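Putative transcriptional regulator TRANSCRIPTION REGULATOR protein (Rhizobium meliloti, PDB 5NLA) probably activates transcription as an AraC-like, sequence-specific DNA-binding regulator that binds c-di-GMP and controls extracellular polysaccharide production. Local coordinates at residues Ser47-Arg61 and Glu81-His93. Residues are numbered along the deposited sequence; the frame is centred on the assembly and turned at random.
Sequences SRFSTRDLPPQEQFR and EEDGFPAELTGWH
Phe-49 and Thr-51 pair with Gly-91 and Leu-89, joining strand 49-52 antiparallel to strand 88-93 as an outermost strand of the larger sheet. Gly-91 N reaches Phe-49 O at 2.9 Å and Leu-89 N reaches Thr-51 O at 2.7 Å, both bonds nearly straight. Beyond the strands the ladder passes to side chains: Asp-53 OD1 accepts Ala-87 N on its syn side, and Gln-59 OE1, its chain extended beyond CG, takes Phe-85 N at 2.9 Å. The buried residues gather here. Phe-60 turns an edge to the face of Phe-85, CD1 over the ring centre and planes at 73°; Trp-63 and Leu-75 also touch Phe-85.

The ends and the Ser-50/Thr-90 face are more open to solvent. Arg-52 and Glu-88 run side by side; OE2 of Glu-88 sits over the guanidinium face, 2.9 Å from NH2 of Arg-52, a purely ionic pairing, while the same NH2 bonds Ser-50 OG in plane. At the far end Arg-61 NH1 meets Glu-81 OE1 in a second salt bridge. Near the chain start, Arg-48 is bent twice beyond CB (chi2 -54°, chi3 -42°), which lays its guanidinium flat on Trp-92, CZ 3.1 Å from the six-membered ring centroid; NH1 bonds the carbonyls of Ser-47 and Gly-91. Trp-92 NE1 is hydrogen-bonded to Gln-101 OE1 on strand 97-104. With a serine replacing Trp-92 the cation-pi platform is gone, and the guanidinium would probably be freer to tilt. Side-chain oxygens and an aromatic pair thus secure the buried part, main-chain bonds the strands, and charged groups the more exposed face and ends.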
# COMPACT_ATOMS: atom_id res chain seq x y z
N SER A 47 -9.89 -2.68 -18.30
CA SER A 47 -9.05 -2.82 -17.07
C SER A 47 -9.39 -1.73 -16.03
O SER A 47 -8.50 -1.21 -15.36
CB SER A 47 -7.56 -2.79 -17.46
OG SER A 47 -7.25 -1.68 -18.29
N ARG A 48 -10.69 -1.43 -15.88
CA ARG A 48 -11.15 -0.18 -15.23
C ARG A 48 -12.02 -0.33 -14.00
O ARG A 48 -13.00 -1.08 -14.01
CB ARG A 48 -11.91 0.68 -16.24
CG ARG A 48 -11.16 0.99 -17.54
CD ARG A 48 -9.80 1.61 -17.30
NE ARG A 48 -9.85 2.61 -16.23
CZ ARG A 48 -9.28 2.51 -15.03
NH1 ARG A 48 -8.54 1.47 -14.66
NH2 ARG A 48 -9.44 3.51 -14.17
N PHE A 49 -11.67 0.41 -12.93
CA PHE A 49 -12.60 0.62 -11.82
C PHE A 49 -12.48 2.01 -11.20
O PHE A 49 -11.39 2.57 -11.08
CB PHE A 49 -12.49 -0.50 -10.76
CG PHE A 49 -13.57 -1.56 -10.91
CD1 PHE A 49 -14.93 -1.23 -10.74
CD2 PHE A 49 -13.25 -2.89 -11.22
CE1 PHE A 49 -15.93 -2.20 -10.88
CE2 PHE A 49 -14.25 -3.86 -11.36
CZ PHE A 49 -15.58 -3.51 -11.19
N SER A 50 -13.63 2.54 -10.81
CA SER A 50 -13.80 3.95 -10.44
C SER A 50 -14.66 4.07 -9.19
O SER A 50 -15.55 3.26 -8.95
CB SER A 50 -14.45 4.71 -11.60
OG SER A 50 -14.11 6.09 -11.58
N THR A 51 -14.37 5.08 -8.38
CA THR A 51 -15.14 5.39 -7.19
C THR A 51 -15.16 6.90 -7.05
O THR A 51 -14.10 7.52 -6.97
CB THR A 51 -14.50 4.78 -5.93
OG1 THR A 51 -14.82 3.38 -5.87
CG2 THR A 51 -14.97 5.44 -4.64
N ARG A 52 -16.35 7.49 -7.06
CA ARG A 52 -16.51 8.88 -6.66
C ARG A 52 -17.77 9.04 -5.88
O ARG A 52 -18.61 8.15 -5.83
CB ARG A 52 -16.51 9.82 -7.87
CG ARG A 52 -17.74 9.75 -8.75
CD ARG A 52 -17.45 10.30 -10.14
NE ARG A 52 -16.48 9.48 -10.86
CZ ARG A 52 -16.00 9.75 -12.07
NH1 ARG A 52 -16.38 10.84 -12.74
NH2 ARG A 52 -15.10 8.92 -12.62
N ASP A 53 -17.93 10.21 -5.30
CA ASP A 53 -19.13 10.51 -4.54
C ASP A 53 -19.81 11.79 -4.98
O ASP A 53 -20.60 12.34 -4.23
CB ASP A 53 -18.77 10.51 -3.06
CG ASP A 53 -17.62 11.42 -2.75
OD1 ASP A 53 -17.64 12.58 -3.24
OD2 ASP A 53 -16.70 10.99 -2.02
N LEU A 54 -19.56 12.25 -6.21
CA LEU A 54 -20.24 13.44 -6.74
C LEU A 54 -21.76 13.27 -6.94
O LEU A 54 -22.48 14.24 -6.76
CB LEU A 54 -19.57 13.95 -8.03
CG LEU A 54 -18.23 14.71 -7.86
CD1 LEU A 54 -17.01 13.79 -7.92
CD2 LEU A 54 -18.09 15.82 -8.91
N PRO A 55 -22.26 12.06 -7.28
CA PRO A 55 -23.73 11.87 -7.37
C PRO A 55 -24.54 11.73 -6.05
O PRO A 55 -25.74 12.00 -6.07
CB PRO A 55 -23.88 10.60 -8.24
CG PRO A 55 -22.58 10.48 -8.97
CD PRO A 55 -21.56 10.97 -7.99
N PRO A 56 -23.94 11.27 -4.94
CA PRO A 56 -24.63 11.43 -3.64
C PRO A 56 -24.67 12.88 -3.11
O PRO A 56 -24.33 13.80 -3.85
CB PRO A 56 -23.80 10.55 -2.69
CG PRO A 56 -23.23 9.47 -3.56
CD PRO A 56 -23.01 10.11 -4.91
N GLN A 57 -25.10 13.08 -1.86
CA GLN A 57 -24.90 14.35 -1.13
C GLN A 57 -24.17 14.29 0.24
O GLN A 57 -23.44 15.24 0.58
CB GLN A 57 -26.22 15.08 -0.95
CG GLN A 57 -26.06 16.50 -0.40
CD GLN A 57 -24.91 17.27 -1.05
OE1 GLN A 57 -23.95 17.66 -0.38
NE2 GLN A 57 -25.00 17.46 -2.35
N GLU A 58 -24.39 13.22 1.03
CA GLU A 58 -23.56 12.92 2.22
C GLU A 58 -22.45 11.93 1.86
O GLU A 58 -22.51 10.73 2.09
CB GLU A 58 -24.39 12.52 3.44
CG GLU A 58 -24.71 13.70 4.35
CD GLU A 58 -25.39 14.89 3.65
OE1 GLU A 58 -24.69 15.72 3.03
OE2 GLU A 58 -26.64 15.04 3.76
N GLN A 59 -21.40 12.54 1.32
CA GLN A 59 -20.39 11.92 0.48
C GLN A 59 -19.18 11.43 1.29
O GLN A 59 -18.48 10.49 0.89
CB GLN A 59 -19.94 12.97 -0.55
CG GLN A 59 -21.11 13.55 -1.35
CD GLN A 59 -20.80 14.80 -2.17
OE1 GLN A 59 -19.86 15.52 -1.91
NE2 GLN A 59 -21.63 15.05 -3.15
N PHE A 60 -18.92 12.12 2.41
CA PHE A 60 -17.83 11.75 3.29
C PHE A 60 -18.07 10.38 3.87
O PHE A 60 -17.19 9.53 3.84
CB PHE A 60 -17.69 12.74 4.44
CG PHE A 60 -16.69 12.31 5.45
CD1 PHE A 60 -15.35 12.27 5.11
CD2 PHE A 60 -17.08 11.85 6.70
CE1 PHE A 60 -14.41 11.84 6.02
CE2 PHE A 60 -16.15 11.41 7.61
CZ PHE A 60 -14.81 11.41 7.27
N ARG A 61 -19.27 10.18 4.41
CA ARG A 61 -19.66 8.87 4.93
C ARG A 61 -19.42 7.75 3.89
O ARG A 61 -18.86 6.72 4.24
CB ARG A 61 -21.11 8.89 5.45
CG ARG A 61 -21.30 9.74 6.71
CD ARG A 61 -22.52 9.35 7.53
NE ARG A 61 -23.77 9.50 6.79
CZ ARG A 61 -24.56 10.58 6.75
NH1 ARG A 61 -24.26 11.70 7.42
NH2 ARG A 61 -25.67 10.56 6.02
N GLU A 81 -20.45 17.88 7.68
CA GLU A 81 -20.73 16.90 6.63
C GLU A 81 -21.74 17.43 5.61
O GLU A 81 -21.84 16.89 4.51
CB GLU A 81 -21.23 15.58 7.21
CG GLU A 81 -20.20 14.81 8.02
CD GLU A 81 -20.68 13.43 8.50
OE1 GLU A 81 -21.68 12.90 7.97
OE2 GLU A 81 -20.04 12.87 9.42
N GLU A 82 -22.52 18.44 6.01
CA GLU A 82 -23.37 19.25 5.11
C GLU A 82 -22.62 19.76 3.88
O GLU A 82 -23.08 19.62 2.75
CB GLU A 82 -23.92 20.47 5.88
CG GLU A 82 -25.08 21.19 5.20
CD GLU A 82 -25.05 22.72 5.29
OE1 GLU A 82 -24.27 23.30 6.09
OE2 GLU A 82 -25.81 23.37 4.54
N ASP A 83 -21.44 20.32 4.11
CA ASP A 83 -20.60 20.91 3.06
C ASP A 83 -20.39 19.98 1.85
O ASP A 83 -20.23 20.46 0.74
CB ASP A 83 -19.21 21.33 3.63
CG ASP A 83 -19.30 22.40 4.74
OD1 ASP A 83 -20.26 23.22 4.73
OD2 ASP A 83 -18.41 22.42 5.62
N GLY A 84 -20.37 18.67 2.06
CA GLY A 84 -20.04 17.73 1.01
C GLY A 84 -18.59 17.33 1.10
O GLY A 84 -17.83 17.86 1.92
N PHE A 85 -18.20 16.38 0.26
CA PHE A 85 -16.86 15.84 0.29
C PHE A 85 -16.52 15.21 -1.08
O PHE A 85 -16.51 13.99 -1.22
CB PHE A 85 -16.75 14.82 1.42
CG PHE A 85 -15.35 14.42 1.75
CD1 PHE A 85 -14.61 15.16 2.66
CD2 PHE A 85 -14.77 13.29 1.17
CE1 PHE A 85 -13.31 14.80 2.97
CE2 PHE A 85 -13.46 12.92 1.48
CZ PHE A 85 -12.73 13.68 2.38
N PRO A 86 -16.24 16.07 -2.08
CA PRO A 86 -16.02 15.60 -3.45
C PRO A 86 -14.68 14.86 -3.61
O PRO A 86 -13.63 15.48 -3.52
CB PRO A 86 -16.01 16.89 -4.26
CG PRO A 86 -15.50 17.92 -3.32
CD PRO A 86 -15.88 17.49 -1.93
N ALA A 87 -14.76 13.55 -3.85
CA ALA A 87 -13.57 12.70 -3.91
C ALA A 87 -13.69 11.66 -5.02
O ALA A 87 -14.78 11.29 -5.43
CB ALA A 87 -13.33 12.02 -2.57
N GLU A 88 -12.52 11.24 -5.51
CA GLU A 88 -12.40 10.33 -6.63
C GLU A 88 -11.23 9.40 -6.41
O GLU A 88 -10.14 9.86 -6.05
CB GLU A 88 -12.16 11.09 -7.93
CG GLU A 88 -13.31 11.09 -8.91
CD GLU A 88 -12.85 11.47 -10.31
OE1 GLU A 88 -11.95 12.34 -10.44
OE2 GLU A 88 -13.38 10.88 -11.28
N LEU A 89 -11.47 8.11 -6.61
CA LEU A 89 -10.44 7.09 -6.71
C LEU A 89 -10.59 6.47 -8.07
O LEU A 89 -11.71 6.24 -8.53
CB LEU A 89 -10.62 6.02 -5.64
CG LEU A 89 -9.84 6.04 -4.31
CD1 LEU A 89 -9.28 4.66 -3.99
CD2 LEU A 89 -8.74 7.09 -4.24
N THR A 90 -9.47 6.19 -8.71
CA THR A 90 -9.48 5.55 -10.01
C THR A 90 -8.38 4.49 -10.00
O THR A 90 -7.22 4.83 -9.80
CB THR A 90 -9.28 6.59 -11.12
OG1 THR A 90 -10.01 7.78 -10.80
CG2 THR A 90 -9.76 6.07 -12.45
N GLY A 91 -8.76 3.23 -10.17
CA GLY A 91 -7.87 2.07 -9.97
C GLY A 91 -7.52 1.29 -11.23
O GLY A 91 -8.42 0.84 -11.95
N TRP A 92 -6.22 1.13 -11.49
CA TRP A 92 -5.70 0.30 -12.58
C TRP A 92 -4.88 -0.84 -11.98
O TRP A 92 -4.03 -0.59 -11.12
CB TRP A 92 -4.81 1.11 -13.52
CG TRP A 92 -5.35 2.45 -13.92
CD1 TRP A 92 -5.38 3.59 -13.15
CD2 TRP A 92 -5.92 2.80 -15.18
NE1 TRP A 92 -5.95 4.62 -13.86
CE2 TRP A 92 -6.30 4.17 -15.10
CE3 TRP A 92 -6.17 2.09 -16.36
CZ2 TRP A 92 -6.90 4.84 -16.17
CZ3 TRP A 92 -6.78 2.76 -17.43
CH2 TRP A 92 -7.13 4.12 -17.32
N HIS A 93 -5.13 -2.07 -12.44
CA HIS A 93 -4.37 -3.25 -12.04
C HIS A 93 -3.32 -3.54 -13.09
O HIS A 93 -3.66 -3.90 -14.21
CB HIS A 93 -5.29 -4.47 -11.92
CG HIS A 93 -6.38 -4.31 -10.90
ND1 HIS A 93 -7.60 -3.74 -11.19
CD2 HIS A 93 -6.43 -4.65 -9.59
CE1 HIS A 93 -8.36 -3.73 -10.11
NE2 HIS A 93 -7.67 -4.28 -9.12
O HOH W 1 -20.17 14.97 3.64